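Local coordinates for beta-galactosidase (Trichoderma reesei, PDB 3OG2), which probably hydrolyses terminal non-reducing beta-D-galactose residues in beta-D-galactosides, as a glycosylated member of glycoside hydrolase family 35, at residues F719-Q733 with G803-V817. Sequence-based numbering, arbitrary orientation.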
ATOM      1  N   PHE A 719     -43.102  -9.772 -17.194  1.00  9.11           N
ATOM      2  CA  PHE A 719     -44.341 -10.217 -16.587  1.00  9.64           C
ATOM      3  C   PHE A 719     -45.515  -9.810 -17.476  1.00  9.59           C
ATOM      4  O   PHE A 719     -45.370  -8.882 -18.311  1.00 11.03           O
ATOM      5  CB  PHE A 719     -44.537  -9.628 -15.173  1.00 10.03           C
ATOM      6  CG  PHE A 719     -44.766  -8.122 -15.099  1.00 10.06           C
ATOM      7  CD1 PHE A 719     -43.665  -7.257 -14.939  1.00 10.64           C
ATOM      8  CD2 PHE A 719     -46.055  -7.583 -15.160  1.00 10.02           C
ATOM      9  CE1 PHE A 719     -43.924  -5.878 -14.847  1.00 10.67           C
ATOM     10  CE2 PHE A 719     -46.294  -6.233 -15.096  1.00 10.20           C
ATOM     11  CZ  PHE A 719     -45.212  -5.367 -14.913  1.00 10.27           C
ATOM     12  N   THR A 720     -46.659 -10.451 -17.260  1.00 10.04           N
ATOM     13  CA  THR A 720     -47.900 -10.029 -17.939  1.00 10.66           C
ATOM     14  C   THR A 720     -48.773  -9.316 -16.961  1.00 10.80           C
ATOM     15  O   THR A 720     -49.033  -9.821 -15.880  1.00 11.98           O
ATOM     16  CB  THR A 720     -48.587 -11.322 -18.451  1.00 12.28           C
ATOM     17  OG1 THR A 720     -47.693 -11.955 -19.383  1.00 17.19           O
ATOM     18  CG2 THR A 720     -49.897 -10.896 -19.116  1.00 14.54           C
ATOM     19  N   ALA A 721     -49.198  -8.096 -17.293  1.00 10.63           N
ATOM     20  CA  ALA A 721     -49.999  -7.355 -16.335  1.00 10.43           C
ATOM     21  C   ALA A 721     -51.308  -8.061 -16.068  1.00 10.58           C
ATOM     22  O   ALA A 721     -52.027  -8.429 -17.018  1.00 13.09           O
ATOM     23  CB  ALA A 721     -50.233  -5.918 -16.818  1.00 11.12           C
ATOM     24  N   ARG A 722     -51.657  -8.181 -14.785  1.00 11.94           N
ATOM     25  CA  ARG A 722     -52.946  -8.733 -14.374  1.00 13.16           C
ATOM     26  C   ARG A 722     -53.948  -7.662 -14.036  1.00 14.22           C
ATOM     27  O   ARG A 722     -55.146  -7.835 -14.287  1.00 16.64           O
ATOM     28  CB  ARG A 722     -52.763  -9.672 -13.174  1.00 17.59           C
ATOM     29  CG  ARG A 722     -51.993 -10.902 -13.715  1.00 27.87           C
ATOM     30  CD  ARG A 722     -52.815 -12.152 -13.407  1.00 45.98           C
ATOM     31  NE  ARG A 722     -51.878 -13.168 -12.890  1.00 55.81           N
ATOM     32  CZ  ARG A 722     -51.973 -13.533 -11.617  1.00 65.96           C
ATOM     33  NH1 ARG A 722     -52.927 -12.954 -10.898  1.00 79.22           N
ATOM     34  NH2 ARG A 722     -51.161 -14.433 -11.102  1.00 61.35           N
ATOM     35  N   THR A 723     -53.497  -6.568 -13.452  1.00 13.60           N
ATOM     36  CA  THR A 723     -54.329  -5.395 -13.177  1.00 13.99           C
ATOM     37  C   THR A 723     -53.608  -4.118 -13.638  1.00 12.72           C
ATOM     38  O   THR A 723     -52.424  -4.147 -13.911  1.00 12.98           O
ATOM     39  CB  THR A 723     -54.683  -5.297 -11.690  1.00 14.97           C
ATOM     40  OG1 THR A 723     -53.486  -5.306 -10.888  1.00 13.93           O
ATOM     41  CG2 THR A 723     -55.495  -6.524 -11.260  1.00 15.74           C
ATOM     42  N   ALA A 724     -54.380  -3.050 -13.760  1.00 12.05           N
ATOM     43  CA  ALA A 724     -53.783  -1.825 -14.269  1.00 11.99           C
ATOM     44  C   ALA A 724     -52.758  -1.240 -13.306  1.00 12.41           C
ATOM     45  O   ALA A 724     -51.846  -0.551 -13.730  1.00 12.99           O
ATOM     46  CB  ALA A 724     -54.899  -0.839 -14.550  1.00 14.12           C
ATOM     47  N   ARG A 725     -52.927  -1.500 -12.013  1.00 12.09           N
ATOM     48  CA  ARG A 725     -51.926  -1.070 -11.058  1.00 12.00           C
ATOM     49  C   ARG A 725     -51.381  -2.291 -10.340  1.00 13.57           C
ATOM     50  O   ARG A 725     -52.185  -3.136  -9.902  1.00 14.65           O
ATOM     51  CB  ARG A 725     -52.565  -0.112 -10.030  1.00 14.95           C
ATOM     52  CG  ARG A 725     -51.537   0.406  -9.034  1.00 15.31           C
ATOM     53  CD  ARG A 725     -52.121   1.517  -8.167  1.00 18.04           C
ATOM     54  NE  ARG A 725     -52.214   2.792  -8.919  1.00 21.63           N
ATOM     55  CZ  ARG A 725     -52.649   3.919  -8.379  1.00 21.08           C
ATOM     56  NH1 ARG A 725     -53.050   3.942  -7.107  1.00 25.48           N
ATOM     57  NH2 ARG A 725     -52.677   5.023  -9.156  1.00 23.12           N
ATOM     58  N   GLN A 726     -50.041  -2.385 -10.227  1.00 12.80           N
ATOM     59  CA  GLN A 726     -49.390  -3.490  -9.536  1.00 12.86           C
ATOM     60  C   GLN A 726     -48.383  -2.885  -8.568  1.00 11.73           C
ATOM     61  O   GLN A 726     -47.968  -1.750  -8.785  1.00 14.24           O
ATOM     62  CB  GLN A 726     -48.760  -4.438 -10.557  1.00 13.24           C
ATOM     63  CG  GLN A 726     -49.921  -5.056 -11.377  1.00 14.49           C
ATOM     64  CD  GLN A 726     -49.556  -6.232 -12.211  1.00 13.48           C
ATOM     65  OE1 GLN A 726     -50.409  -6.962 -12.698  1.00 16.37           O
ATOM     66  NE2 GLN A 726     -48.250  -6.479 -12.373  1.00 20.17           N
ATOM     67  N   GLN A 727     -48.039  -3.683  -7.561  1.00 11.72           N
ATOM     68  CA  GLN A 727     -47.117  -3.222  -6.557  1.00 12.61           C
ATOM     69  C   GLN A 727     -45.881  -4.118  -6.652  1.00 11.17           C
ATOM     70  O   GLN A 727     -45.998  -5.337  -6.621  1.00 12.73           O
ATOM     71  CB  GLN A 727     -47.747  -3.317  -5.171  1.00 16.08           C
ATOM     72  CG  GLN A 727     -49.002  -2.434  -5.017  1.00 19.99           C
ATOM     73  CD  GLN A 727     -48.848  -0.959  -5.259  1.00 20.86           C
ATOM     74  OE1 GLN A 727     -49.864  -0.306  -5.635  1.00 23.25           O
ATOM     75  NE2 GLN A 727     -47.649  -0.400  -5.059  1.00 20.02           N
ATOM     76  N   LEU A 728     -44.729  -3.478  -6.748  1.00 11.47           N
ATOM     77  CA  LEU A 728     -43.472  -4.202  -6.824  1.00 10.99           C
ATOM     78  C   LEU A 728     -42.618  -3.944  -5.586  1.00 11.66           C
ATOM     79  O   LEU A 728     -42.385  -2.795  -5.190  1.00 14.59           O
ATOM     80  CB  LEU A 728     -42.695  -3.675  -8.053  1.00 11.95           C
ATOM     81  CG  LEU A 728     -41.285  -4.240  -8.203  1.00 13.01           C
ATOM     82  CD1 LEU A 728     -41.368  -5.736  -8.495  1.00 13.98           C
ATOM     83  CD2 LEU A 728     -40.602  -3.443  -9.327  1.00 16.92           C
ATOM     84  N   PHE A 729     -42.140  -4.999  -4.979  1.00 13.08           N
ATOM     85  CA  PHE A 729     -41.199  -4.978  -3.865  1.00 11.90           C
ATOM     86  C   PHE A 729     -39.924  -5.509  -4.455  1.00 11.67           C
ATOM     87  O   PHE A 729     -39.974  -6.587  -5.095  1.00 11.96           O
ATOM     88  CB  PHE A 729     -41.683  -5.882  -2.708  1.00 13.05           C
ATOM     89  CG  PHE A 729     -40.558  -6.197  -1.745  1.00 14.39           C
ATOM     90  CD1 PHE A 729     -40.058  -5.177  -0.949  1.00 21.14           C
ATOM     91  CD2 PHE A 729     -40.044  -7.481  -1.658  1.00 19.21           C
ATOM     92  CE1 PHE A 729     -39.037  -5.452  -0.068  1.00 21.51           C
ATOM     93  CE2 PHE A 729     -39.025  -7.767  -0.764  1.00 18.50           C
ATOM     94  CZ  PHE A 729     -38.542  -6.745   0.042  1.00 19.97           C
ATOM     95  N   LEU A 730     -38.832  -4.818  -4.280  1.00 10.95           N
ATOM     96  CA  LEU A 730     -37.556  -5.272  -4.798  1.00 10.95           C
ATOM     97  C   LEU A 730     -36.434  -5.078  -3.794  1.00  9.31           C
ATOM     98  O   LEU A 730     -36.169  -3.982  -3.333  1.00 11.89           O
ATOM     99  CB  LEU A 730     -37.301  -4.446  -6.036  1.00 15.27           C
ATOM    100  CG  LEU A 730     -36.295  -4.867  -7.025  1.00 22.10           C
ATOM    101  CD1 LEU A 730     -36.543  -6.241  -7.669  1.00 19.56           C
ATOM    102  CD2 LEU A 730     -36.264  -3.785  -8.115  1.00 20.17           C
ATOM    103  N   SER A 731     -35.790  -6.167  -3.404  1.00  9.22           N
ATOM    104  CA  SER A 731     -34.684  -6.145  -2.467  1.00  9.53           C
ATOM    105  C   SER A 731     -33.400  -6.368  -3.233  1.00  9.11           C
ATOM    106  O   SER A 731     -33.223  -7.446  -3.841  1.00 10.38           O
ATOM    107  CB  SER A 731     -34.939  -7.201  -1.383  1.00 11.32           C
ATOM    108  OG  SER A 731     -33.883  -7.205  -0.435  1.00 16.01           O
ATOM    109  N   THR A 732     -32.567  -5.333  -3.289  1.00  9.30           N
ATOM    110  CA  THR A 732     -31.300  -5.416  -4.036  1.00  9.24           C
ATOM    111  C   THR A 732     -30.111  -5.373  -3.123  1.00  8.56           C
ATOM    112  O   THR A 732     -30.152  -4.864  -1.993  1.00 10.34           O
ATOM    113  CB  THR A 732     -31.213  -4.305  -5.119  1.00  9.52           C
ATOM    114  OG1 THR A 732     -31.356  -3.011  -4.465  1.00 10.53           O
ATOM    115  CG2 THR A 732     -32.278  -4.452  -6.189  1.00 10.59           C
ATOM    116  N   GLN A 733     -28.972  -5.897  -3.586  1.00  8.76           N
ATOM    117  CA  GLN A 733     -27.774  -5.903  -2.755  1.00  8.03           C
ATOM    118  C   GLN A 733     -26.584  -5.718  -3.672  1.00  7.13           C
ATOM    119  O   GLN A 733     -26.356  -6.525  -4.600  1.00  7.99           O
ATOM    120  CB  GLN A 733     -27.683  -7.199  -1.950  1.00  8.08           C
ATOM    121  CG  GLN A 733     -26.381  -7.230  -1.134  1.00  9.70           C
ATOM    122  CD  GLN A 733     -26.458  -8.243  -0.023  1.00  8.64           C
ATOM    123  OE1 GLN A 733     -26.978  -7.926   1.065  1.00 11.40           O
ATOM    124  NE2 GLN A 733     -25.987  -9.475  -0.258  1.00  9.17           N
ATOM    125  N   GLY A 803     -27.014  -8.586  -6.554  1.00  7.71           N
ATOM    126  CA  GLY A 803     -28.127  -8.713  -7.469  1.00  8.53           C
ATOM    127  C   GLY A 803     -29.420  -8.505  -6.691  1.00  7.59           C
ATOM    128  O   GLY A 803     -29.558  -7.546  -5.907  1.00  9.48           O
ATOM    129  N   ILE A 804     -30.385  -9.369  -6.959  1.00  8.34           N
ATOM    130  CA  ILE A 804     -31.721  -9.244  -6.365  1.00  7.87           C
ATOM    131  C   ILE A 804     -31.870 -10.352  -5.343  1.00  8.65           C
ATOM    132  O   ILE A 804     -31.798 -11.526  -5.668  1.00 10.62           O
ATOM    133  CB  ILE A 804     -32.819  -9.308  -7.440  1.00  8.49           C
ATOM    134  CG1 ILE A 804     -32.671  -8.110  -8.413  1.00  9.66           C
ATOM    135  CG2 ILE A 804     -34.216  -9.366  -6.820  1.00  9.77           C
ATOM    136  CD1 ILE A 804     -33.476  -8.245  -9.684  1.00  8.53           C
ATOM    137  N   LEU A 805     -32.056  -9.948  -4.078  1.00  9.39           N
ATOM    138  CA  LEU A 805     -32.228 -10.914  -2.985  1.00  9.34           C
ATOM    139  C   LEU A 805     -33.647 -11.409  -2.912  1.00  9.08           C
ATOM    140  O   LEU A 805     -33.871 -12.533  -2.425  1.00 10.87           O
ATOM    141  CB  LEU A 805     -31.923 -10.197  -1.640  1.00 10.95           C
ATOM    142  CG  LEU A 805     -30.509  -9.680  -1.504  1.00 11.03           C
ATOM    143  CD1 LEU A 805     -30.335  -9.043  -0.128  1.00 17.35           C
ATOM    144  CD2 LEU A 805     -29.525 -10.813  -1.709  1.00 14.87           C
ATOM    145  N   ASP A 806     -34.629 -10.581  -3.246  1.00  9.54           N
ATOM    146  CA  ASP A 806     -36.020 -10.966  -3.068  1.00  9.59           C
ATOM    147  C   ASP A 806     -36.842  -9.992  -3.876  1.00  9.13           C
ATOM    148  O   ASP A 806     -36.409  -8.864  -4.186  1.00  9.53           O
ATOM    149  CB  ASP A 806     -36.459 -10.851  -1.594  1.00 12.21           C
ATOM    150  CG  ASP A 806     -37.682 -11.673  -1.262  1.00 13.27           C
ATOM    151  OD1 ASP A 806     -38.213 -12.361  -2.161  1.00 15.96           O
ATOM    152  OD2 ASP A 806     -38.081 -11.665  -0.085  1.00 18.48           O
ATOM    153  N   TYR A 807     -38.048 -10.379  -4.232  1.00  9.49           N
ATOM    154  CA  TYR A 807     -39.001  -9.493  -4.877  1.00 10.31           C
ATOM    155  C   TYR A 807     -40.405 -10.051  -4.684  1.00 10.55           C
ATOM    156  O   TYR A 807     -40.594 -11.217  -4.415  1.00 11.49           O
ATOM    157  CB  TYR A 807     -38.705  -9.356  -6.377  1.00 11.66           C
ATOM    158  CG  TYR A 807     -38.886 -10.610  -7.187  1.00 10.79           C
ATOM    159  CD1 TYR A 807     -40.122 -10.954  -7.786  1.00 11.60           C
ATOM    160  CD2 TYR A 807     -37.822 -11.482  -7.382  1.00 10.90           C
ATOM    161  CE1 TYR A 807     -40.310 -12.099  -8.521  1.00 11.60           C
ATOM    162  CE2 TYR A 807     -37.973 -12.641  -8.132  1.00 11.18           C
ATOM    163  CZ  TYR A 807     -39.203 -12.933  -8.675  1.00 10.18           C
ATOM    164  OH  TYR A 807     -39.327 -14.064  -9.430  1.00 11.73           O
ATOM    165  N   ALA A 808     -41.361  -9.178  -4.953  1.00 10.66           N
ATOM    166  CA  ALA A 808     -42.755  -9.627  -4.949  1.00 11.92           C
ATOM    167  C   ALA A 808     -43.484  -8.656  -5.882  1.00 12.19           C
ATOM    168  O   ALA A 808     -43.329  -7.433  -5.738  1.00 20.66           O
ATOM    169  CB  ALA A 808     -43.390  -9.586  -3.577  1.00 14.98           C
ATOM    170  N   LEU A 809     -44.241  -9.175  -6.792  1.00 10.63           N
ATOM    171  CA  LEU A 809     -45.055  -8.334  -7.684  1.00 10.42           C
ATOM    172  C   LEU A 809     -46.498  -8.761  -7.450  1.00 11.23           C
ATOM    173  O   LEU A 809     -46.812  -9.954  -7.609  1.00 12.68           O
ATOM    174  CB  LEU A 809     -44.641  -8.593  -9.130  1.00 10.60           C
ATOM    175  CG  LEU A 809     -45.417  -7.724 -10.144  1.00 10.12           C
ATOM    176  CD1 LEU A 809     -45.242  -6.229  -9.906  1.00 12.12           C
ATOM    177  CD2 LEU A 809     -44.953  -8.080 -11.557  1.00 13.40           C
ATOM    178  N   THR A 810     -47.364  -7.831  -7.085  1.00 12.65           N
ATOM    179  CA  THR A 810     -48.723  -8.197  -6.722  1.00 14.80           C
ATOM    180  C   THR A 810     -49.702  -7.323  -7.517  1.00 12.94           C
ATOM    181  O   THR A 810     -49.429  -6.145  -7.785  1.00 14.55           O
ATOM    182  CB  THR A 810     -48.990  -8.056  -5.202  1.00 17.47           C
ATOM    183  OG1 THR A 810     -48.520  -6.753  -4.802  1.00 21.06           O
ATOM    184  CG2 THR A 810     -48.255  -9.081  -4.347  1.00 22.66           C
ATOM    185  N   SER A 811     -50.825  -7.956  -7.878  1.00 14.22           N
ATOM    186  CA  SER A 811     -51.877  -7.216  -8.515  1.00 14.75           C
ATOM    187  C   SER A 811     -52.641  -6.414  -7.465  1.00 17.80           C
ATOM    188  O   SER A 811     -52.447  -6.559  -6.241  1.00 18.48           O
ATOM    189  CB  SER A 811     -52.867  -8.156  -9.226  1.00 16.33           C
ATOM    190  OG  SER A 811     -53.784  -8.643  -8.235  1.00 19.77           O
ATOM    191  N   SER A 812     -53.541  -5.575  -7.997  1.00 17.06           N
ATOM    192  CA  SER A 812     -54.281  -4.707  -7.052  1.00 20.92           C
ATOM    193  C   SER A 812     -55.279  -5.510  -6.252  1.00 26.59           C
ATOM    194  O   SER A 812     -55.911  -4.921  -5.378  1.00 33.74           O
ATOM    195  CB  SER A 812     -54.956  -3.559  -7.807  1.00 21.92           C
ATOM    196  OG  SER A 812     -55.797  -4.033  -8.839  1.00 22.01           O
ATOM    197  N   SER A 813     -55.455  -6.789  -6.510  1.00 27.70           N
ATOM    198  CA  SER A 813     -56.308  -7.626  -5.671  1.00 30.47           C
ATOM    199  C   SER A 813     -55.464  -8.493  -4.742  1.00 36.47           C
ATOM    200  O   SER A 813     -55.945  -9.313  -3.958  1.00 48.65           O
ATOM    201  CB  SER A 813     -57.192  -8.514  -6.557  1.00 44.74           C
ATOM    202  OG  SER A 813     -56.374  -9.569  -7.079  1.00 53.89           O
ATOM    203  N   GLY A 814     -54.152  -8.324  -4.829  1.00 28.37           N
ATOM    204  CA  GLY A 814     -53.249  -9.089  -3.989  1.00 25.44           C
ATOM    205  C   GLY A 814     -52.707 -10.331  -4.647  1.00 19.69           C
ATOM    206  O   GLY A 814     -51.895 -11.045  -4.038  1.00 30.19           O
ATOM    207  N   ALA A 815     -53.082 -10.647  -5.875  1.00 21.84           N
ATOM    208  CA  ALA A 815     -52.568 -11.893  -6.448  1.00 19.81           C
ATOM    209  C   ALA A 815     -51.087 -11.771  -6.741  1.00 17.58           C
ATOM    210  O   ALA A 815     -50.604 -10.710  -7.132  1.00 17.03           O
ATOM    211  CB  ALA A 815     -53.329 -12.208  -7.720  1.00 30.50           C
ATOM    212  N   ASN A 816     -50.345 -12.870  -6.622  1.00 16.93           N
ATOM    213  CA  ASN A 816     -48.953 -12.801  -7.041  1.00 15.94           C
ATOM    214  C   ASN A 816     -48.792 -12.878  -8.557  1.00 15.21           C
ATOM    215  O   ASN A 816     -49.527 -13.629  -9.220  1.00 19.78           O
ATOM    216  CB  ASN A 816     -48.196 -14.010  -6.445  1.00 19.80           C
ATOM    217  CG  ASN A 816     -48.115 -13.782  -4.931  1.00 30.23           C
ATOM    218  OD1 ASN A 816     -48.618 -14.646  -4.198  1.00 42.14           O
ATOM    219  ND2 ASN A 816     -47.551 -12.675  -4.486  1.00 29.91           N
ATOM    220  N   VAL A 817     -47.895 -12.113  -9.133  1.00 13.37           N
ATOM    221  CA  VAL A 817     -47.664 -12.058 -10.564  1.00 12.69           C
ATOM    222  C   VAL A 817     -46.252 -12.564 -10.792  1.00 11.77           C
ATOM    223  O   VAL A 817     -45.327 -12.042 -10.158  1.00 14.08           O
ATOM    224  CB  VAL A 817     -47.931 -10.628 -11.133  1.00 13.42           C
ATOM    225  CG1 VAL A 817     -47.638 -10.644 -12.628  1.00 13.48           C
ATOM    226  CG2 VAL A 817     -49.366 -10.215 -10.884  1.00 19.15           C
TER
HETATM  227  O   HOH W   1     -55.817  -1.915 -10.710  1.00 16.07           O
HETATM  228  O   HOH W   2     -45.670  -6.495  -3.886  1.00 20.36           O
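Backbone hydrogen bonds pair Gln-727 with Thr-810, Phe-729 with Ala-808 and Gln-733 with Gly-803, each in both directions, which establishes strands 726-733 and 803-811 as antiparallel. Between Ser-731 and Thr-732 the register slips by one: Ser-731 O accepts from Leu-805 N at 2.8 Å and only weakly from Asp-806 N at 3.5 Å, a classic beta bulge. Leu-805 CD1 thereby lies 3.7 Å from Gln-733 CB.

Most apolar contacts lie on the face carrying Leu-728, Leu-730, Ile-804 and Leu-809. With CG anti to the backbone N (chi1 -178°), Leu-809 sets CD2 over one face of the Phe-719 ring, 3.7 Å from its centroid and 18° off the normal, a CH-pi contact.

Polar side chains organise the 721-725 loop. Gln-726 OE1 accepts from Arg-722 N at 2.7 Å and from Thr-723 N, while its NE2 lies 3.8 Å from Leu-809 CD2. A leucine at Gln-726 would probably leave both amides without their acceptor and let the 721-725 loop shift. Thr-723 OG1 donates to Arg-725 O and receives Ser-812 N at 2.9 Å (163° at the hydrogen), tying this loop to the type I turn 811-814, where Ser-811 OG forms an ST turn.

Strand 760-767 flanks 726-733 on its other edge. Phe-719 belongs to the facing sheet, beside strand 775-782, so its contact with Leu-809, like that of Leu-728 with Leu-778, joins two antiparallel sheets in a beta-sandwich, consistent with the all-beta galactose-binding-like domain.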